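Amino acid ABC transporter, periplasmic amino acid-binding protein, putative (Streptococcus pneumoniae, PDB 4I62) binds L-arginine and probably delivers it to an ABC transporter as the substrate-binding component of an amino acid uptake system. Local coordinates at residues I133-D138 against P210-A215. Numbering follows the deposited sequence. Where two conformers were deposited one is given.
Sequences IVKKSD and PDLAIA
The flat groups that meet here are the peptide groups on either side of Val-134 and Ala-213, joined N-H to C=O in an antiparallel pair of strands, with Ile-133 and Ile-214 on one face of the sheet and Val-134 and Ala-213 on the other. The pair belongs to the mixed sheet of one lobe of a type II periplasmic-binding-protein fold, where strand 212-214 runs beside the end of strand 126-135. Val-134 and Ala-213 form the hydrogen-bonded pair: Val-134 N reaches Ala-213 O at 3.0 Å with an N-H...O angle of 166°, and Ala-213 N returns to Val-134 O at 2.9 Å. Val-134 O also takes a CA-H...O contact from Leu-212.

Beside Ile-133, the side chain of Leu-212 crosses it obliquely, CD1 to CD1 at 3.8 Å. With CG1 anti to its own backbone N (chi1 -172°), Ile-133 places CG1 4.0 Å from Leu-212 CB. Phe-205 and Val-206 of helix 199-208 and Leu-187 of helix 180-188 also pack on Ile-133, so branched aliphatic residues suit this buried place. On the face of Val-134 and Ala-213, the beta-branched Val-134 sets CG2 3.9 Å from CB of Ala-215, while the small Ala-213 lets the backbone of Lys-136 come close: Ala-213 CB lies 3.9 Å from Lys-136 CA.

Past the strand the chain enters a short 3-10 turn, yet Lys-136 N still bonds to Asp-211 O at 2.9 Å. Asp-211 turns its carboxylate to Lys-188 in a salt bridge, and Lys-135 sends its ammonium to the carbonyls of Leu-187 and Lys-188. The exposed Lys-136 has the length to run back beside the 210-211 backbone: extended beyond CG, it brings NZ 3.2 Å from Pro-210 O, hydrogen-bonding from above the carbonyl plane.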
# COMPACT_ATOMS: atom_id res chain seq x y z
N ILE A 133 2.40 -1.59 14.58
CA ILE A 133 2.56 -2.99 14.94
C ILE A 133 3.79 -3.13 15.83
O ILE A 133 4.82 -2.48 15.61
CB ILE A 133 2.60 -3.91 13.67
CG1 ILE A 133 2.57 -5.40 14.05
CG2 ILE A 133 3.74 -3.58 12.75
CD1 ILE A 133 2.33 -6.30 12.82
N VAL A 134 3.62 -3.92 16.90
CA VAL A 134 4.63 -4.10 17.94
C VAL A 134 4.66 -5.57 18.36
O VAL A 134 3.77 -6.34 18.03
CB VAL A 134 4.29 -3.20 19.18
CG1 VAL A 134 4.38 -1.73 18.79
CG2 VAL A 134 2.91 -3.51 19.77
N LYS A 135 5.71 -5.94 19.11
CA LYS A 135 5.62 -7.23 19.80
C LYS A 135 4.40 -7.22 20.71
O LYS A 135 4.07 -6.18 21.31
CB LYS A 135 6.86 -7.52 20.61
CG LYS A 135 8.11 -7.85 19.81
CD LYS A 135 9.11 -8.50 20.77
CE LYS A 135 10.27 -9.18 20.07
NZ LYS A 135 11.15 -8.15 19.50
N LYS A 136 3.74 -8.37 20.88
CA LYS A 136 2.47 -8.36 21.60
C LYS A 136 2.60 -7.90 23.04
O LYS A 136 1.64 -7.31 23.59
CB LYS A 136 1.77 -9.71 21.50
CG LYS A 136 2.47 -10.83 22.16
CD LYS A 136 1.67 -12.11 21.95
CE LYS A 136 2.45 -13.33 22.42
NZ LYS A 136 1.93 -14.58 21.79
N SER A 137 3.74 -8.16 23.69
CA SER A 137 3.95 -7.68 25.05
C SER A 137 4.07 -6.17 25.18
O SER A 137 4.15 -5.66 26.29
CB SER A 137 5.20 -8.35 25.63
OG SER A 137 6.35 -8.02 24.87
N ASP A 138 4.11 -5.46 24.06
CA ASP A 138 4.26 -4.00 24.04
C ASP A 138 2.99 -3.29 23.58
O ASP A 138 3.00 -2.07 23.39
CB ASP A 138 5.42 -3.57 23.12
CG ASP A 138 6.78 -3.91 23.66
OD1 ASP A 138 6.94 -3.95 24.90
OD2 ASP A 138 7.72 -4.11 22.86
N PRO A 210 1.45 -14.28 15.36
CA PRO A 210 0.79 -14.15 16.67
C PRO A 210 1.72 -13.66 17.78
O PRO A 210 1.25 -13.37 18.89
CB PRO A 210 0.32 -15.58 16.96
CG PRO A 210 1.24 -16.45 16.16
CD PRO A 210 1.50 -15.68 14.91
N ASP A 211 3.01 -13.51 17.48
CA ASP A 211 3.95 -12.85 18.38
C ASP A 211 3.83 -11.31 18.35
O ASP A 211 4.45 -10.64 19.18
CB ASP A 211 5.38 -13.27 17.99
CG ASP A 211 5.66 -13.14 16.47
OD1 ASP A 211 4.89 -13.68 15.65
OD2 ASP A 211 6.66 -12.49 16.12
N LEU A 212 3.07 -10.78 17.40
CA LEU A 212 2.90 -9.35 17.20
C LEU A 212 1.47 -8.94 17.49
O LEU A 212 0.55 -9.78 17.56
CB LEU A 212 3.24 -9.01 15.75
CG LEU A 212 4.65 -9.41 15.28
CD1 LEU A 212 4.92 -8.94 13.84
CD2 LEU A 212 5.75 -8.89 16.21
N ALA A 213 1.25 -7.64 17.63
CA ALA A 213 -0.09 -7.10 17.91
C ALA A 213 -0.15 -5.66 17.43
O ALA A 213 0.88 -5.00 17.27
CB ALA A 213 -0.45 -7.18 19.37
N ILE A 214 -1.37 -5.17 17.23
CA ILE A 214 -1.64 -3.75 17.02
C ILE A 214 -1.55 -3.01 18.36
O ILE A 214 -2.22 -3.39 19.30
CB ILE A 214 -3.09 -3.57 16.47
CG1 ILE A 214 -3.27 -4.36 15.17
CG2 ILE A 214 -3.40 -2.06 16.32
CD1 ILE A 214 -2.33 -3.91 14.07
N ALA A 215 -0.71 -1.97 18.45
CA ALA A 215 -0.59 -1.20 19.68
C ALA A 215 -1.80 -0.33 19.91
O ALA A 215 -2.59 -0.01 19.00
CB ALA A 215 0.64 -0.30 19.60